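Side-chain contacts in beta-galactosidase (Bacillus circulans subsp. alkalophilus, PDB 3TTY), which catalyses the hydrolysis of terminal beta-galactosides, working as a trimeric glycoside hydrolase with a TIM-barrel catalytic domain and binding galactose in its pocket: residues N43-A48 with G110-C115; G83-W88 with P94-V99. All coordinates share one frame; numbering follows the deposited sequence.

Contact 1: N43-A48 with G110-C115; sequences NVFSWA and GRHNSC. With ZN (zinc ion), chain G; GLA (alpha-D-galactopyranose), chain H.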
ATOM      1  N   ASN A  43      30.329  -6.413 -22.893  1.00 15.79           N
ATOM      2  CA  ASN A  43      29.248  -6.332 -23.877  1.00 18.39           C
ATOM      3  C   ASN A  43      27.871  -6.789 -23.381  1.00 19.60           C
ATOM      4  O   ASN A  43      27.061  -7.294 -24.172  1.00 17.02           O
ATOM      5  CB  ASN A  43      29.609  -7.133 -25.123  1.00 15.86           C
ATOM      6  CG  ASN A  43      28.743  -6.775 -26.318  1.00 18.89           C
ATOM      7  OD1 ASN A  43      28.570  -5.590 -26.655  1.00 17.81           O
ATOM      8  ND2 ASN A  43      28.180  -7.798 -26.961  1.00 13.22           N
ATOM      9  N   VAL A  44      27.597  -6.630 -22.086  1.00 17.59           N
ATOM     10  CA  VAL A  44      26.295  -7.054 -21.554  1.00 13.17           C
ATOM     11  C   VAL A  44      25.183  -6.119 -22.026  1.00 16.58           C
ATOM     12  O   VAL A  44      24.063  -6.560 -22.291  1.00 19.42           O
ATOM     13  CB  VAL A  44      26.272  -7.122 -20.021  1.00 15.92           C
ATOM     14  CG1 VAL A  44      24.914  -7.611 -19.527  1.00 15.92           C
ATOM     15  CG2 VAL A  44      27.370  -8.018 -19.505  1.00 16.07           C
ATOM     16  N   PHE A  45      25.495  -4.835 -22.164  1.00 16.57           N
ATOM     17  CA  PHE A  45      24.452  -3.842 -22.398  1.00 16.57           C
ATOM     18  C   PHE A  45      24.779  -2.870 -23.513  1.00 18.78           C
ATOM     19  O   PHE A  45      24.749  -1.655 -23.311  1.00 19.15           O
ATOM     20  CB  PHE A  45      24.136  -3.076 -21.105  1.00 17.05           C
ATOM     21  CG  PHE A  45      23.362  -3.890 -20.086  1.00 16.13           C
ATOM     22  CD1 PHE A  45      22.089  -4.364 -20.373  1.00 18.09           C
ATOM     23  CD2 PHE A  45      23.897  -4.161 -18.839  1.00 17.44           C
ATOM     24  CE1 PHE A  45      21.360  -5.098 -19.435  1.00 13.55           C
ATOM     25  CE2 PHE A  45      23.181  -4.904 -17.897  1.00 20.27           C
ATOM     26  CZ  PHE A  45      21.908  -5.373 -18.198  1.00 17.62           C
ATOM     27  N   SER A  46      25.064  -3.396 -24.701  1.00 13.21           N
ATOM     28  CA  SER A  46      25.503  -2.539 -25.786  1.00 15.65           C
ATOM     29  C   SER A  46      24.829  -2.891 -27.103  1.00 18.24           C
ATOM     30  O   SER A  46      25.395  -2.685 -28.180  1.00 17.18           O
ATOM     31  CB  SER A  46      27.026  -2.600 -25.928  1.00 15.19           C
ATOM     32  OG  SER A  46      27.635  -1.618 -25.116  1.00 20.32           O
ATOM     33  N   TRP A  47      23.616  -3.418 -27.012  1.00 15.52           N
ATOM     34  CA  TRP A  47      22.897  -3.788 -28.204  1.00 15.33           C
ATOM     35  C   TRP A  47      22.802  -2.566 -29.126  1.00 15.13           C
ATOM     36  O   TRP A  47      23.162  -2.641 -30.294  1.00 18.55           O
ATOM     37  CB  TRP A  47      21.524  -4.348 -27.844  1.00 13.04           C
ATOM     38  CG  TRP A  47      20.844  -5.047 -28.969  1.00 14.08           C
ATOM     39  CD1 TRP A  47      21.109  -4.916 -30.307  1.00 12.32           C
ATOM     40  CD2 TRP A  47      19.785  -6.002 -28.858  1.00 12.73           C
ATOM     41  NE1 TRP A  47      20.259  -5.727 -31.035  1.00 13.33           N
ATOM     42  CE2 TRP A  47      19.441  -6.402 -30.167  1.00 14.56           C
ATOM     43  CE3 TRP A  47      19.077  -6.539 -27.782  1.00 15.17           C
ATOM     44  CZ2 TRP A  47      18.441  -7.341 -30.417  1.00 13.36           C
ATOM     45  CZ3 TRP A  47      18.081  -7.461 -28.034  1.00 15.37           C
ATOM     46  CH2 TRP A  47      17.775  -7.853 -29.340  1.00 12.20           C
ATOM     47  N   ALA A  48      22.369  -1.434 -28.590  1.00 12.98           N
ATOM     48  CA  ALA A  48      22.206  -0.238 -29.411  1.00 17.47           C
ATOM     49  C   ALA A  48      23.536   0.316 -29.936  1.00 16.72           C
ATOM     50  O   ALA A  48      23.590   0.867 -31.032  1.00 18.39           O
ATOM     51  CB  ALA A  48      21.419   0.844 -28.666  1.00 14.94           C
ATOM     52  N   GLY A 110      13.993   0.894 -18.976  1.00 18.00           N
ATOM     53  CA  GLY A 110      14.471  -0.219 -18.163  1.00 17.01           C
ATOM     54  C   GLY A 110      15.288  -1.235 -18.948  1.00 18.89           C
ATOM     55  O   GLY A 110      16.046  -0.879 -19.859  1.00 19.95           O
ATOM     56  N   ARG A 111      15.131  -2.505 -18.594  1.00 13.84           N
ATOM     57  CA  ARG A 111      15.878  -3.590 -19.217  1.00 17.25           C
ATOM     58  C   ARG A 111      15.189  -4.918 -18.884  1.00 18.04           C
ATOM     59  O   ARG A 111      14.186  -4.925 -18.163  1.00 14.91           O
ATOM     60  CB  ARG A 111      17.303  -3.594 -18.668  1.00 19.45           C
ATOM     61  CG  ARG A 111      17.344  -3.722 -17.154  1.00 17.28           C
ATOM     62  CD  ARG A 111      18.722  -4.127 -16.652  1.00 21.41           C
ATOM     63  NE  ARG A 111      18.712  -4.368 -15.209  1.00 20.33           N
ATOM     64  CZ  ARG A 111      19.795  -4.620 -14.480  1.00 18.96           C
ATOM     65  NH1 ARG A 111      20.992  -4.677 -15.054  1.00 16.66           N
ATOM     66  NH2 ARG A 111      19.678  -4.833 -13.176  1.00 16.19           N
ATOM     67  N   HIS A 112      15.731  -6.029 -19.393  1.00 17.96           N
ATOM     68  CA  HIS A 112      15.250  -7.383 -19.057  1.00 18.43           C
ATOM     69  C   HIS A 112      13.759  -7.572 -19.313  1.00 18.30           C
ATOM     70  O   HIS A 112      13.122  -8.389 -18.656  1.00 17.00           O
ATOM     71  CB  HIS A 112      15.479  -7.709 -17.574  1.00 19.46           C
ATOM     72  CG  HIS A 112      16.898  -7.567 -17.125  1.00 18.38           C
ATOM     73  ND1 HIS A 112      17.241  -7.478 -15.795  1.00 20.96           N
ATOM     74  CD2 HIS A 112      18.055  -7.481 -17.820  1.00 17.59           C
ATOM     75  CE1 HIS A 112      18.552  -7.359 -15.688  1.00 18.18           C
ATOM     76  NE2 HIS A 112      19.071  -7.350 -16.903  1.00 18.65           N
ATOM     77  N   ASN A 113      13.207  -6.819 -20.256  1.00 16.01           N
ATOM     78  CA  ASN A 113      11.764  -6.754 -20.395  1.00 15.53           C
ATOM     79  C   ASN A 113      11.289  -6.877 -21.856  1.00 16.82           C
ATOM     80  O   ASN A 113      10.269  -6.297 -22.228  1.00 17.62           O
ATOM     81  CB  ASN A 113      11.238  -5.459 -19.742  1.00 15.63           C
ATOM     82  CG  ASN A 113      11.925  -4.205 -20.297  1.00 20.79           C
ATOM     83  OD1 ASN A 113      12.642  -4.277 -21.305  1.00 15.01           O
ATOM     84  ND2 ASN A 113      11.700  -3.053 -19.649  1.00 14.65           N
ATOM     85  N   SER A 114      12.020  -7.621 -22.685  1.00 16.90           N
ATOM     86  CA  SER A 114      11.543  -7.898 -24.040  1.00 15.93           C
ATOM     87  C   SER A 114      10.494  -9.013 -24.016  1.00 17.38           C
ATOM     88  O   SER A 114      10.625  -9.977 -23.272  1.00 17.17           O
ATOM     89  CB  SER A 114      12.696  -8.282 -24.972  1.00 18.80           C
ATOM     90  OG  SER A 114      13.599  -7.197 -25.158  1.00 19.68           O
ATOM     91  N   CYS A 115       9.437  -8.887 -24.808  1.00 18.92           N
ATOM     92  CA  CYS A 115       8.448  -9.957 -24.827  1.00 15.85           C
ATOM     93  C   CYS A 115       9.115 -11.217 -25.368  1.00 17.13           C
ATOM     94  O   CYS A 115       9.659 -11.206 -26.471  1.00 15.57           O
ATOM     95  CB  CYS A 115       7.225  -9.585 -25.670  1.00 18.14           C
ATOM     96  SG  CYS A 115       6.252 -11.028 -26.157  1.00 16.05           S
TER
HETATM   97 ZN    ZN G 676       4.395 -11.107 -24.567  1.00 17.89          ZN
HETATM   98  C1  GLA H 677      22.050  -7.724 -11.306  1.00 24.02           C
HETATM   99  C2  GLA H 677      22.412  -7.398 -12.776  1.00 19.21           C
HETATM  100  C3  GLA H 677      23.629  -6.464 -12.901  1.00 19.40           C
HETATM  101  C4  GLA H 677      23.416  -5.295 -11.951  1.00 19.50           C
HETATM  102  C5  GLA H 677      23.149  -5.826 -10.539  1.00 21.87           C
HETATM  103  C6  GLA H 677      23.016  -4.630  -9.589  1.00 18.83           C
HETATM  104  O1  GLA H 677      22.969  -8.590 -10.616  1.00 25.40           O
HETATM  105  O2  GLA H 677      22.672  -8.592 -13.496  1.00 19.74           O
HETATM  106  O3  GLA H 677      23.774  -5.947 -14.236  1.00 16.09           O
HETATM  107  O4  GLA H 677      22.268  -4.600 -12.421  1.00 18.67           O
HETATM  108  O5  GLA H 677      21.909  -6.540 -10.533  1.00 21.74           O
HETATM  109  O6  GLA H 677      23.154  -5.064  -8.229  1.00 19.98           O
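The phenyl ring of F45 touches R111 and H112; one face carries CG1 of its chain neighbour V44, while H112 NE2 and galactose O3 lie at its edge, near the ring plane. F45 CZ stands 3.3 Å from R111 NH1, at the edge of the guanidinium, whose plane is turned 33° from the phenyl plane. One guanidinium face takes H112 CE1, offset toward the rim, and R111 CD in turn sits over a face of the imidazole. The two aromatic rings meet rim to rim, with F45 CZ 3.7 Å from H112 NE2.

R111 leaves the backbone with CG wedged between N and the carbonyl carbon (chi1 57°), then runs fully extended, which carries its planar end past F45 to the sugar. There galactose O4 is gripped twice, by R111 NH1 at 2.9 Å and R111 NH2 at 2.7 Å, and R111 NH1 also reaches galactose O3 at 3.2 Å. All three bonds are bent, and the positive group would be expected to polarise O4. H112 NE2 is hydrogen-bonded to N149 ND2, an atom that also binds the sugar, so the imidazole is a second-shell neighbour of the ligand.

W187 of a second subunit meets the F45 ring and packs on R111. Farther along, C115 SG binds the zinc ion at 2.4 Å, with C155, C157 and C160 completing the four-cysteine site. F45 and R111 themselves form part of the galactose pocket, at the mouth of the TIM barrel.

Contact 2: G83-W88 with P94-V99; sequences GAHPAW and PDVLRV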
ATOM      1  N   GLY A  83      20.072  -8.454 -23.217  1.00 19.48           N
ATOM      2  CA  GLY A  83      19.298  -8.180 -22.013  1.00 14.50           C
ATOM      3  C   GLY A  83      18.568  -6.839 -22.018  1.00 18.40           C
ATOM      4  O   GLY A  83      17.742  -6.577 -21.156  1.00 16.76           O
ATOM      5  N   ALA A  84      18.885  -5.974 -22.975  1.00 13.54           N
ATOM      6  CA  ALA A  84      18.175  -4.709 -23.112  1.00 18.29           C
ATOM      7  C   ALA A  84      18.185  -4.310 -24.578  1.00 19.50           C
ATOM      8  O   ALA A  84      19.258  -4.131 -25.159  1.00 15.28           O
ATOM      9  CB  ALA A  84      18.823  -3.615 -22.261  1.00 18.17           C
ATOM     10  N   HIS A  85      16.995  -4.188 -25.170  1.00 13.40           N
ATOM     11  CA  HIS A  85      16.879  -3.883 -26.586  1.00 14.28           C
ATOM     12  C   HIS A  85      17.080  -2.389 -26.851  1.00 12.94           C
ATOM     13  O   HIS A  85      17.035  -1.595 -25.932  1.00 15.95           O
ATOM     14  CB  HIS A  85      15.534  -4.391 -27.139  1.00 14.72           C
ATOM     15  CG  HIS A  85      14.330  -3.837 -26.441  1.00 13.82           C
ATOM     16  ND1 HIS A  85      13.471  -4.620 -25.702  1.00 13.49           N
ATOM     17  CD2 HIS A  85      13.834  -2.575 -26.380  1.00 18.69           C
ATOM     18  CE1 HIS A  85      12.503  -3.868 -25.210  1.00 14.29           C
ATOM     19  NE2 HIS A  85      12.700  -2.622 -25.606  1.00 12.38           N
ATOM     20  N   PRO A  86      17.351  -2.014 -28.106  1.00 14.24           N
ATOM     21  CA  PRO A  86      17.556  -0.602 -28.464  1.00 14.50           C
ATOM     22  C   PRO A  86      16.273   0.232 -28.480  1.00 15.94           C
ATOM     23  O   PRO A  86      15.199  -0.268 -28.808  1.00 15.63           O
ATOM     24  CB  PRO A  86      18.142  -0.678 -29.877  1.00 16.61           C
ATOM     25  CG  PRO A  86      18.771  -2.030 -29.957  1.00 16.64           C
ATOM     26  CD  PRO A  86      17.830  -2.923 -29.163  1.00 15.02           C
ATOM     27  N   ALA A  87      16.395   1.511 -28.142  1.00 14.14           N
ATOM     28  CA  ALA A  87      15.252   2.417 -28.179  1.00 13.84           C
ATOM     29  C   ALA A  87      14.584   2.441 -29.557  1.00 15.82           C
ATOM     30  O   ALA A  87      13.360   2.548 -29.644  1.00 14.07           O
ATOM     31  CB  ALA A  87      15.665   3.824 -27.754  1.00 12.02           C
ATOM     32  N   TRP A  88      15.373   2.342 -30.630  1.00 15.65           N
ATOM     33  CA  TRP A  88      14.795   2.348 -31.985  1.00 13.68           C
ATOM     34  C   TRP A  88      13.980   1.090 -32.248  1.00 14.10           C
ATOM     35  O   TRP A  88      13.029   1.099 -33.030  1.00 16.12           O
ATOM     36  CB  TRP A  88      15.863   2.519 -33.075  1.00 13.14           C
ATOM     37  CG  TRP A  88      16.826   1.359 -33.222  1.00 16.41           C
ATOM     38  CD1 TRP A  88      18.108   1.300 -32.753  1.00 16.39           C
ATOM     39  CD2 TRP A  88      16.594   0.111 -33.904  1.00 16.73           C
ATOM     40  NE1 TRP A  88      18.679   0.091 -33.082  1.00 18.33           N
ATOM     41  CE2 TRP A  88      17.774  -0.652 -33.793  1.00 18.47           C
ATOM     42  CE3 TRP A  88      15.507  -0.429 -34.599  1.00 16.28           C
ATOM     43  CZ2 TRP A  88      17.896  -1.927 -34.351  1.00 18.31           C
ATOM     44  CZ3 TRP A  88      15.628  -1.704 -35.145  1.00 15.26           C
ATOM     45  CH2 TRP A  88      16.811  -2.435 -35.017  1.00 21.29           C
ATOM     46  N   PRO A  94       7.119  -2.217 -31.692  1.00 11.63           N
ATOM     47  CA  PRO A  94       6.498  -2.284 -30.367  1.00 14.66           C
ATOM     48  C   PRO A  94       6.168  -3.720 -29.911  1.00 16.03           C
ATOM     49  O   PRO A  94       5.976  -3.916 -28.709  1.00 17.64           O
ATOM     50  CB  PRO A  94       5.209  -1.443 -30.513  1.00 15.83           C
ATOM     51  CG  PRO A  94       5.340  -0.696 -31.775  1.00 19.32           C
ATOM     52  CD  PRO A  94       6.293  -1.481 -32.662  1.00 17.02           C
ATOM     53  N   ASP A  95       6.119  -4.700 -30.820  1.00 16.50           N
ATOM     54  CA  ASP A  95       5.889  -6.102 -30.411  1.00 15.84           C
ATOM     55  C   ASP A  95       7.009  -6.578 -29.489  1.00 13.17           C
ATOM     56  O   ASP A  95       6.917  -7.600 -28.829  1.00 15.36           O
ATOM     57  CB  ASP A  95       5.770  -7.040 -31.630  1.00 17.99           C
ATOM     58  CG  ASP A  95       7.096  -7.238 -32.354  1.00 19.45           C
ATOM     59  OD1 ASP A  95       7.411  -6.434 -33.254  1.00 17.50           O
ATOM     60  OD2 ASP A  95       7.821  -8.197 -32.020  1.00 19.62           O
ATOM     61  N   VAL A  96       8.075  -5.807 -29.436  1.00 16.39           N
ATOM     62  CA  VAL A  96       9.203  -6.132 -28.584  1.00 15.21           C
ATOM     63  C   VAL A  96       8.898  -5.794 -27.119  1.00 13.69           C
ATOM     64  O   VAL A  96       9.494  -6.347 -26.199  1.00 12.53           O
ATOM     65  CB  VAL A  96      10.450  -5.410 -29.121  1.00 18.23           C
ATOM     66  CG1 VAL A  96      11.069  -4.492 -28.076  1.00 15.09           C
ATOM     67  CG2 VAL A  96      11.427  -6.422 -29.699  1.00 17.91           C
ATOM     68  N   LEU A  97       7.903  -4.935 -26.913  1.00 14.10           N
ATOM     69  CA  LEU A  97       7.592  -4.414 -25.588  1.00 14.90           C
ATOM     70  C   LEU A  97       6.525  -5.238 -24.866  1.00 18.51           C
ATOM     71  O   LEU A  97       5.569  -5.735 -25.483  1.00 15.62           O
ATOM     72  CB  LEU A  97       7.129  -2.968 -25.704  1.00 14.02           C
ATOM     73  CG  LEU A  97       8.131  -1.945 -26.243  1.00 15.23           C
ATOM     74  CD1 LEU A  97       7.408  -0.665 -26.642  1.00 13.96           C
ATOM     75  CD2 LEU A  97       9.244  -1.649 -25.233  1.00 12.60           C
ATOM     76  N   ARG A  98       6.671  -5.358 -23.550  1.00 16.50           N
ATOM     77  CA  ARG A  98       5.750  -6.168 -22.760  1.00 14.63           C
ATOM     78  C   ARG A  98       4.451  -5.438 -22.423  1.00 17.62           C
ATOM     79  O   ARG A  98       4.362  -4.210 -22.524  1.00 15.10           O
ATOM     80  CB  ARG A  98       6.423  -6.656 -21.474  1.00 18.35           C
ATOM     81  CG  ARG A  98       7.435  -7.751 -21.713  1.00 14.02           C
ATOM     82  CD  ARG A  98       8.062  -8.242 -20.440  1.00 14.45           C
ATOM     83  NE  ARG A  98       9.134  -9.193 -20.733  1.00 16.24           N
ATOM     84  CZ  ARG A  98       9.966  -9.686 -19.818  1.00 19.63           C
ATOM     85  NH1 ARG A  98       9.862  -9.321 -18.540  1.00 16.20           N
ATOM     86  NH2 ARG A  98      10.919 -10.529 -20.182  1.00 17.52           N
ATOM     87  N   VAL A  99       3.441  -6.224 -22.067  1.00 13.97           N
ATOM     88  CA  VAL A  99       2.237  -5.725 -21.442  1.00 11.54           C
ATOM     89  C   VAL A  99       2.273  -6.231 -19.999  1.00 14.51           C
ATOM     90  O   VAL A  99       2.541  -7.417 -19.743  1.00 12.43           O
ATOM     91  CB  VAL A  99       0.995  -6.193 -22.202  1.00 16.02           C
ATOM     92  CG1 VAL A  99      -0.261  -6.049 -21.352  1.00 13.86           C
ATOM     93  CG2 VAL A  99       0.866  -5.389 -23.475  1.00 13.74           C
TER
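H85 turns its imidazole to V96 and L97. Beyond CB, CG lies between the backbone N and the carbonyl carbon (chi1 58°), which brings one face of the ring against V96. From there every ring atom feels the same methyl. V96 CG1 is 3.7 Å from H85 CG and 3.8 Å from H85 CD2, then nearer to H85 ND1 at 3.4 Å and nearest to H85 CE1 at 3.3 Å. The methyl therefore sits over the middle of the face, only 14° off the ring normal, in a CH-pi contact; the two side chains approach from opposite directions.

At the far end of the ring, NE2 and CE1 also meet L97 CD2, which stands 3.6 Å from NE2. The leucine crosses the histidine at about a right angle. V96 pays for its position: at chi1 122° its CG1 nearly eclipses its own carbonyl carbon, consistent with some torsional strain. The 3-10 turn that presents V96 is closed by L97 N bonding to P94 O at 2.8 Å. Around the contact, H85 and L97 also touch A90 of helix 87-92, W47 reaches H85, and V96 packs on Y121 of helix 119-135.

Chemically, H85 plays two parts at once. One face takes the V96 methyl in a CH-pi contact, while ND1 is hydrogen-bonded to S114 OG, so that a buried nitrogen is satisfied; the ND1 bond and the methyl on the face would be expected to limit rotation of the ring.

How the contacts relate
Contact 2 is nested within the loop closed by contact 1: the chain runs through 43-48, 83-88, 94-99 and 110-115 in that order, and the two centres lie about 8 Å apart. Segments 43-48 and 83-88 follow barrel strands 39-42 and 75-79, which are neighbours in the TIM barrel, and each leads into a short helix; 94-99 and 110-115 belong to the long connection before helix 119-135. The contacts join directly through a probable hydrogen bond, H112 N to G83 O at 2.7 Å. Both also touch a second subunit, so sugar pocket, zinc-bearing loop and trimer interface adjoin here.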